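Local structure of glucose 1-dehydrogenase (Haloferax mediterranei, 2VWP) at residues 39-44 and 61-66; 147-152 and 307-312. The protein catalyses the zinc-dependent oxidation of D-glucose and several other aldoses with NADP(+) or NAD(+) as electron acceptor, with a preference for NADP(+). All coordinates share one frame; numbering follows the deposited sequence.

Contact 1: 39-44 and 61-66. With ZN (zinc ion), chain C.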
ATOM      1  N   GLY A  39     -11.527 -12.282  20.179  1.00 34.67           N
ATOM      2  CA  GLY A  39     -10.199 -12.190  20.794  1.00 34.73           C
ATOM      3  C   GLY A  39      -9.979 -10.979  21.677  1.00 36.55           C
ATOM      4  O   GLY A  39      -9.374 -11.101  22.747  1.00 36.30           O
ATOM      5  N   THR A  40     -10.484  -9.814  21.264  1.00 36.33           N
ATOM      6  CA  THR A  40     -10.352  -8.601  22.081  1.00 35.89           C
ATOM      7  C   THR A  40     -11.033  -8.726  23.431  1.00 35.05           C
ATOM      8  O   THR A  40     -10.576  -8.129  24.404  1.00 36.43           O
ATOM      9  CB  THR A  40     -10.873  -7.287  21.393  1.00 38.27           C
ATOM     10  OG1 THR A  40     -12.304  -7.279  21.388  1.00 37.40           O
ATOM     11  CG2 THR A  40     -10.333  -7.141  19.978  1.00 38.56           C
ATOM     12  N   ASP A  41     -12.137  -9.473  23.487  1.00 35.06           N
ATOM     13  CA  ASP A  41     -12.820  -9.727  24.751  1.00 33.08           C
ATOM     14  C   ASP A  41     -11.928 -10.569  25.644  1.00 32.74           C
ATOM     15  O   ASP A  41     -11.835 -10.317  26.839  1.00 32.99           O
ATOM     16  CB  ASP A  41     -14.163 -10.425  24.531  1.00 34.29           C
ATOM     17  CG  ASP A  41     -15.139  -9.557  23.766  1.00 35.25           C
ATOM     18  OD1 ASP A  41     -15.516  -8.487  24.306  1.00 35.42           O
ATOM     19  OD2 ASP A  41     -15.493  -9.938  22.626  1.00 34.02           O
ATOM     20  N   HIS A  42     -11.285 -11.563  25.047  1.00 32.12           N
ATOM     21  CA  HIS A  42     -10.335 -12.412  25.748  1.00 35.08           C
ATOM     22  C   HIS A  42      -9.130 -11.612  26.281  1.00 37.66           C
ATOM     23  O   HIS A  42      -8.712 -11.815  27.423  1.00 40.06           O
ATOM     24  CB  HIS A  42      -9.903 -13.568  24.851  1.00 33.59           C
ATOM     25  CG  HIS A  42     -10.982 -14.580  24.601  1.00 34.38           C
ATOM     26  ND1 HIS A  42     -11.550 -15.332  25.608  1.00 32.15           N
ATOM     27  CD2 HIS A  42     -11.569 -14.993  23.449  1.00 34.13           C
ATOM     28  CE1 HIS A  42     -12.450 -16.152  25.093  1.00 31.05           C
ATOM     29  NE2 HIS A  42     -12.482 -15.966  23.785  1.00 31.71           N
ATOM     30  N   GLU A  43      -8.609 -10.687  25.470  1.00 40.60           N
ATOM     31  CA  GLU A  43      -7.536  -9.768  25.875  1.00 45.17           C
ATOM     32  C   GLU A  43      -7.908  -8.866  27.069  1.00 48.11           C
ATOM     33  O   GLU A  43      -7.060  -8.607  27.937  1.00 44.44           O
ATOM     34  CB  GLU A  43      -7.098  -8.876  24.708  1.00 48.67           C
ATOM     35  CG  GLU A  43      -6.483  -9.586  23.507  1.00 52.62           C
ATOM     36  CD  GLU A  43      -6.566  -8.734  22.243  1.00 72.15           C
ATOM     37  OE1 GLU A  43      -6.459  -7.490  22.366  1.00 56.47           O
ATOM     38  OE2 GLU A  43      -6.752  -9.302  21.136  1.00 55.86           O
ATOM     39  N   VAL A  44      -9.151  -8.372  27.104  1.00 49.58           N
ATOM     40  CA  VAL A  44      -9.643  -7.624  28.280  1.00 51.77           C
ATOM     41  C   VAL A  44      -9.652  -8.510  29.528  1.00 54.80           C
ATOM     42  O   VAL A  44      -9.131  -8.126  30.577  1.00 57.53           O
ATOM     43  CB  VAL A  44     -11.046  -7.011  28.055  1.00 52.06           C
ATOM     44  CG1 VAL A  44     -11.608  -6.427  29.358  1.00 51.86           C
ATOM     45  CG2 VAL A  44     -10.997  -5.952  26.970  1.00 51.23           C
ATOM     46  N   LEU A  61     -18.274  -5.961  28.447  1.00 22.11           N
ATOM     47  CA  LEU A  61     -17.603  -6.586  27.309  1.00 23.72           C
ATOM     48  C   LEU A  61     -18.465  -6.596  26.028  1.00 24.06           C
ATOM     49  O   LEU A  61     -19.647  -6.226  26.054  1.00 21.86           O
ATOM     50  CB  LEU A  61     -17.195  -8.009  27.690  1.00 26.08           C
ATOM     51  CG  LEU A  61     -16.206  -8.183  28.858  1.00 25.56           C
ATOM     52  CD1 LEU A  61     -16.055  -9.671  29.224  1.00 26.74           C
ATOM     53  CD2 LEU A  61     -14.864  -7.577  28.510  1.00 27.17           C
ATOM     54  N   GLY A  62     -17.856  -7.000  24.914  1.00 23.18           N
ATOM     55  CA  GLY A  62     -18.587  -7.268  23.680  1.00 23.36           C
ATOM     56  C   GLY A  62     -18.701  -6.069  22.750  1.00 23.62           C
ATOM     57  O   GLY A  62     -19.207  -5.020  23.133  1.00 22.46           O
ATOM     58  N   HIS A  63     -18.256  -6.229  21.512  1.00 22.48           N
ATOM     59  CA  HIS A  63     -18.390  -5.146  20.523  1.00 20.50           C
ATOM     60  C   HIS A  63     -19.110  -5.566  19.225  1.00 20.15           C
ATOM     61  O   HIS A  63     -19.243  -4.753  18.288  1.00 21.43           O
ATOM     62  CB  HIS A  63     -17.007  -4.550  20.208  1.00 20.82           C
ATOM     63  CG  HIS A  63     -16.096  -5.493  19.481  1.00 23.03           C
ATOM     64  ND1 HIS A  63     -15.235  -6.349  20.133  1.00 25.41           N
ATOM     65  CD2 HIS A  63     -15.916  -5.718  18.158  1.00 21.77           C
ATOM     66  CE1 HIS A  63     -14.565  -7.062  19.245  1.00 23.83           C
ATOM     67  NE2 HIS A  63     -14.950  -6.688  18.039  1.00 24.13           N
ATOM     68  N   GLU A  64     -19.564  -6.824  19.169  1.00 20.23           N
ATOM     69  CA  GLU A  64     -20.187  -7.413  17.962  1.00 21.36           C
ATOM     70  C   GLU A  64     -21.647  -7.703  18.266  1.00 20.33           C
ATOM     71  O   GLU A  64     -22.003  -8.803  18.671  1.00 22.39           O
ATOM     72  CB  GLU A  64     -19.469  -8.713  17.572  1.00 20.72           C
ATOM     73  CG  GLU A  64     -17.957  -8.542  17.437  1.00 21.91           C
ATOM     74  CD  GLU A  64     -17.237  -9.803  17.053  1.00 24.43           C
ATOM     75  OE1 GLU A  64     -17.723 -10.917  17.368  1.00 24.47           O
ATOM     76  OE2 GLU A  64     -16.146  -9.685  16.454  1.00 25.72           O
ATOM     77  N   ALA A  65     -22.484  -6.694  18.127  1.00 20.50           N
ATOM     78  CA  ALA A  65     -23.842  -6.790  18.640  1.00 21.32           C
ATOM     79  C   ALA A  65     -24.885  -6.774  17.543  1.00 19.32           C
ATOM     80  O   ALA A  65     -24.673  -6.229  16.469  1.00 18.72           O
ATOM     81  CB  ALA A  65     -24.115  -5.690  19.637  1.00 21.15           C
ATOM     82  N   VAL A  66     -26.007  -7.409  17.833  1.00 19.90           N
ATOM     83  CA  VAL A  66     -27.227  -7.194  17.082  1.00 20.85           C
ATOM     84  C   VAL A  66     -28.340  -6.998  18.100  1.00 19.69           C
ATOM     85  O   VAL A  66     -28.376  -7.680  19.132  1.00 19.25           O
ATOM     86  CB  VAL A  66     -27.527  -8.359  16.069  1.00 16.81           C
ATOM     87  CG1 VAL A  66     -27.707  -9.706  16.788  1.00 16.06           C
ATOM     88  CG2 VAL A  66     -28.724  -8.016  15.169  1.00 15.11           C
TER
HETATM   89 ZN    ZN C 800     -15.132  -7.707  15.969  1.00 34.71          ZN
HETATM   90  O   HOH W   1     -14.884  -6.461  22.854  1.00 26.55           O
HETATM   91  O   HOH W   2     -17.307  -8.853  20.897  1.00 23.48           O
HETATM   92  O   HOH W   3     -13.463  -7.992  14.613  1.00 24.08           O
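The H63 side chain leaves its backbone between N and the carbonyl carbon (chi1 68°), which turns the ring to T40, with H63 CE1 3.1 Å from T40 OG1. The two side chains cross at about a right angle. This is a contact and not a hydrogen bond. D41 holds CG opposite its own carbonyl carbon, and this brings OD1 to the backbone of G62. D41 OD1 accepts the backbone N-H of G62 at 2.8 Å from G62 N. The bond is bent (138°). It comes in on the syn side of the carboxylate, 29° out of its plane.

Two waters fill in the rest. Water 1 lies in the plane of the H63 ring at its edge and accepts from H63 ND1 at 2.7 Å. It also accepts from T40 OG1 and donates to D41 OD1. Water 2 accepts from the backbone N of H63 and donates to D41 OD2, 2.7 Å away. With its proton on ND1, H63 offers NE2 to the catalytic zinc at 2.3 Å. E64 OE2 is a second ligand, and E64 CG lies 3.4 Å above the plane of the H63 ring, offset toward the rim. D41 and T40 probably help to set the ring's rotation through water 1, as second-shell residues. V44 CG1 packs on L61 CD2 at 3.6 Å.

Helix 39-46 meets the turn that leads into strand 64-71. V44 and L61 both rest on V6 of strand 2-7. The backbone of E64 bonds to G36 of strand 27-36, and K349 forms a salt bridge with E64 OE1.

Contact 2: 147-152 and 307-312. With ZN (zinc ion), chain C.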
ATOM      1  N   PHE A 147     -24.683 -10.797  14.952  1.00 17.85           N
ATOM      2  CA  PHE A 147     -23.416 -10.526  15.622  1.00 19.28           C
ATOM      3  C   PHE A 147     -22.233 -10.733  14.644  1.00 19.26           C
ATOM      4  O   PHE A 147     -21.115 -10.335  14.941  1.00 20.70           O
ATOM      5  CB  PHE A 147     -23.281 -11.387  16.916  1.00 17.63           C
ATOM      6  CG  PHE A 147     -23.331 -12.873  16.664  1.00 18.08           C
ATOM      7  CD1 PHE A 147     -22.195 -13.568  16.244  1.00 15.51           C
ATOM      8  CD2 PHE A 147     -24.528 -13.578  16.829  1.00 17.12           C
ATOM      9  CE1 PHE A 147     -22.253 -14.975  16.001  1.00 18.19           C
ATOM     10  CE2 PHE A 147     -24.596 -14.951  16.587  1.00 18.63           C
ATOM     11  CZ  PHE A 147     -23.459 -15.653  16.178  1.00 18.18           C
ATOM     12  N   LEU A 148     -22.494 -11.341  13.475  1.00 18.65           N
ATOM     13  CA  LEU A 148     -21.459 -11.551  12.474  1.00 18.00           C
ATOM     14  C   LEU A 148     -21.212 -10.349  11.575  1.00 16.80           C
ATOM     15  O   LEU A 148     -20.223 -10.297  10.846  1.00 19.48           O
ATOM     16  CB  LEU A 148     -21.741 -12.800  11.603  1.00 17.50           C
ATOM     17  CG  LEU A 148     -21.602 -14.158  12.291  1.00 18.12           C
ATOM     18  CD1 LEU A 148     -21.931 -15.283  11.296  1.00 17.55           C
ATOM     19  CD2 LEU A 148     -20.180 -14.346  12.905  1.00 18.05           C
ATOM     20  N   ILE A 149     -22.107  -9.380  11.618  1.00 19.10           N
ATOM     21  CA  ILE A 149     -22.019  -8.254  10.694  1.00 19.27           C
ATOM     22  C   ILE A 149     -20.792  -7.410  10.979  1.00 18.49           C
ATOM     23  O   ILE A 149     -20.081  -7.037  10.050  1.00 17.35           O
ATOM     24  CB  ILE A 149     -23.305  -7.390  10.689  1.00 16.58           C
ATOM     25  CG1 ILE A 149     -24.471  -8.176  10.069  1.00 19.76           C
ATOM     26  CG2 ILE A 149     -23.050  -6.022   9.997  1.00 16.29           C
ATOM     27  CD1 ILE A 149     -24.221  -8.705   8.606  1.00 17.57           C
ATOM     28  N   GLU A 150     -20.539  -7.116  12.251  1.00 18.67           N
ATOM     29  CA  GLU A 150     -19.321  -6.365  12.596  1.00 17.85           C
ATOM     30  C   GLU A 150     -18.016  -7.019  12.087  1.00 15.50           C
ATOM     31  O   GLU A 150     -17.224  -6.340  11.441  1.00 17.88           O
ATOM     32  CB  GLU A 150     -19.270  -6.026  14.109  1.00 20.17           C
ATOM     33  CG  GLU A 150     -18.220  -4.942  14.496  1.00 17.49           C
ATOM     34  CD  GLU A 150     -16.827  -5.522  14.671  1.00 20.96           C
ATOM     35  OE1 GLU A 150     -16.712  -6.761  14.809  1.00 21.83           O
ATOM     36  OE2 GLU A 150     -15.840  -4.762  14.668  1.00 20.07           O
ATOM     37  N   PRO A 151     -17.738  -8.306  12.425  1.00 18.64           N
ATOM     38  CA  PRO A 151     -16.469  -8.848  11.855  1.00 17.96           C
ATOM     39  C   PRO A 151     -16.419  -8.921  10.323  1.00 18.44           C
ATOM     40  O   PRO A 151     -15.364  -8.704   9.751  1.00 14.16           O
ATOM     41  CB  PRO A 151     -16.317 -10.245  12.507  1.00 19.20           C
ATOM     42  CG  PRO A 151     -17.637 -10.583  13.076  1.00 18.21           C
ATOM     43  CD  PRO A 151     -18.356  -9.248  13.377  1.00 18.06           C
ATOM     44  N   ILE A 152     -17.541  -9.221   9.669  1.00 18.06           N
ATOM     45  CA  ILE A 152     -17.585  -9.143   8.197  1.00 18.76           C
ATOM     46  C   ILE A 152     -17.170  -7.751   7.728  1.00 16.70           C
ATOM     47  O   ILE A 152     -16.418  -7.637   6.779  1.00 17.97           O
ATOM     48  CB  ILE A 152     -18.956  -9.582   7.610  1.00 19.05           C
ATOM     49  CG1 ILE A 152     -19.153 -11.080   7.883  1.00 17.54           C
ATOM     50  CG2 ILE A 152     -19.037  -9.306   6.088  1.00 18.80           C
ATOM     51  CD1 ILE A 152     -20.574 -11.584   7.727  1.00 14.84           C
ATOM     52  N   GLU A 307     -20.860   2.248   5.863  1.00 24.77           N
ATOM     53  CA  GLU A 307     -20.781   1.721   4.515  1.00 25.65           C
ATOM     54  C   GLU A 307     -20.329   0.250   4.514  1.00 22.07           C
ATOM     55  O   GLU A 307     -20.881  -0.574   3.789  1.00 20.71           O
ATOM     56  CB  GLU A 307     -19.827   2.604   3.682  1.00 31.17           C
ATOM     57  CG  GLU A 307     -20.024   4.144   3.872  1.00 41.01           C
ATOM     58  CD  GLU A 307     -19.624   4.704   5.280  1.00 46.50           C
ATOM     59  OE1 GLU A 307     -18.671   4.184   5.929  1.00 45.13           O
ATOM     60  OE2 GLU A 307     -20.261   5.705   5.715  1.00 49.18           O
ATOM     61  N   HIS A 308     -19.331  -0.075   5.337  1.00 22.39           N
ATOM     62  CA  HIS A 308     -18.822  -1.457   5.464  1.00 20.12           C
ATOM     63  C   HIS A 308     -19.820  -2.407   6.134  1.00 20.23           C
ATOM     64  O   HIS A 308     -19.902  -3.573   5.760  1.00 20.96           O
ATOM     65  CB  HIS A 308     -17.481  -1.463   6.192  1.00 18.61           C
ATOM     66  CG  HIS A 308     -16.510  -0.457   5.655  1.00 19.50           C
ATOM     67  ND1 HIS A 308     -15.971   0.547   6.425  1.00 20.38           N
ATOM     68  CD2 HIS A 308     -16.012  -0.279   4.404  1.00 21.33           C
ATOM     69  CE1 HIS A 308     -15.155   1.278   5.685  1.00 22.71           C
ATOM     70  NE2 HIS A 308     -15.172   0.804   4.450  1.00 19.98           N
ATOM     71  N   PHE A 309     -20.592  -1.900   7.103  1.00 21.83           N
ATOM     72  CA  PHE A 309     -21.655  -2.685   7.725  1.00 17.31           C
ATOM     73  C   PHE A 309     -22.773  -2.964   6.733  1.00 18.94           C
ATOM     74  O   PHE A 309     -23.317  -4.068   6.697  1.00 19.03           O
ATOM     75  CB  PHE A 309     -22.203  -1.996   8.999  1.00 19.47           C
ATOM     76  CG  PHE A 309     -21.271  -2.049  10.218  1.00 19.18           C
ATOM     77  CD1 PHE A 309     -20.063  -1.366  10.238  1.00 17.13           C
ATOM     78  CD2 PHE A 309     -21.655  -2.737  11.371  1.00 21.88           C
ATOM     79  CE1 PHE A 309     -19.240  -1.385  11.346  1.00 19.27           C
ATOM     80  CE2 PHE A 309     -20.830  -2.760  12.507  1.00 19.01           C
ATOM     81  CZ  PHE A 309     -19.622  -2.090  12.490  1.00 18.84           C
ATOM     82  N   GLU A 310     -23.112  -1.976   5.900  1.00 22.16           N
ATOM     83  CA  GLU A 310     -24.128  -2.204   4.852  1.00 23.84           C
ATOM     84  C   GLU A 310     -23.693  -3.236   3.822  1.00 19.89           C
ATOM     85  O   GLU A 310     -24.466  -4.136   3.458  1.00 21.95           O
ATOM     86  CB  GLU A 310     -24.504  -0.892   4.155  1.00 23.58           C
ATOM     87  CG  GLU A 310     -25.246   0.055   5.076  1.00 31.51           C
ATOM     88  CD  GLU A 310     -25.892   1.241   4.355  1.00 34.68           C
ATOM     89  OE1 GLU A 310     -25.811   1.342   3.099  1.00 34.65           O
ATOM     90  OE2 GLU A 310     -26.481   2.072   5.079  1.00 38.19           O
ATOM     91  N   ALA A 311     -22.456  -3.096   3.345  1.00 22.79           N
ATOM     92  CA  ALA A 311     -21.830  -4.077   2.448  1.00 20.67           C
ATOM     93  C   ALA A 311     -21.836  -5.469   3.067  1.00 20.40           C
ATOM     94  O   ALA A 311     -22.119  -6.469   2.392  1.00 21.44           O
ATOM     95  CB  ALA A 311     -20.387  -3.647   2.126  1.00 22.98           C
ATOM     96  N   ALA A 312     -21.533  -5.532   4.366  1.00 20.57           N
ATOM     97  CA  ALA A 312     -21.540  -6.796   5.096  1.00 19.78           C
ATOM     98  C   ALA A 312     -22.880  -7.521   5.037  1.00 18.95           C
ATOM     99  O   ALA A 312     -22.900  -8.750   4.925  1.00 21.42           O
ATOM    100  CB  ALA A 312     -21.100  -6.568   6.567  1.00 20.77           C
TER
HETATM  101 ZN    ZN C 800     -15.132  -7.707  15.969  1.00 34.71          ZN
HETATM  102  O   HOH W   3     -13.463  -7.992  14.613  1.00 24.08           O
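Apolar packing joins I149 and I152 of the first helix to F309 and A312 of the second. A312 CB points into the 147-152 side and meets I152 CG2 at 3.5 Å, a tight carbon contact. The same methyl lies 3.7 Å from the backbone O of I149. I149 sends its CG2 branch between F309 and A312. That methyl reaches F309 CD2 at 3.8 Å and A312 CB at 4.0 Å. Its CD1 lies near the carbonyl group of A312.

The aromatic contact is with the metal ligand. F309 holds its CG opposite the carbonyl carbon (chi1 -73°), and the far end of its ring reaches E150, the two side chains crossing at a slant. F309 CZ touches E150 CG at 3.8 Å, and CE2 lies near E150 CA and CB. The carboxylate plane of E150 is turned 62° from the phenyl plane, and it is the aliphatic part of E150 that touches the ring. S153 and S304 also touch F309.

Metal coordination comes last. The E150 chain bends at chi2 (-83°), which swings the carboxylate to the catalytic zinc. E150 OE1 binds the ion at 2.2 Å. E150 OE2 stays 3.3 Å from the zinc, so one oxygen does the binding. Water 3, H63 and E64 complete the four ligands of the ion. E150 also binds the substrate.

No hydrogen bond crosses between the two segments. Between them the contact is van der Waals packing; farther along the first helix, H308 NE2 hydrogen-bonds E160 OE1. F309 packs against the stem of E150 and probably limits how it can move, while the carboxylate is left to the zinc.

Overall arrangement
Contact 1 comes first in the chain, and both its segments precede those of contact 2. The contacts lie about 15 Å apart between centres. Contact 1 belongs to the GroES-like part of this zinc-containing alcohol dehydrogenase. Contact 2 pairs helices 149-165 and 306-318 in the C-terminal part, which includes the NADP-binding Rossmann region. The two meet at the catalytic zinc, to which both supply ligands, and they share water 3. They also touch directly, where F147 packs against E64 and V66 of strand 64-71. The side chains of T40 and E150 each come to about 6 Å from bound NADPH at the nearest atoms. The catalytic metal site is therefore built from both parts, beside the cofactor.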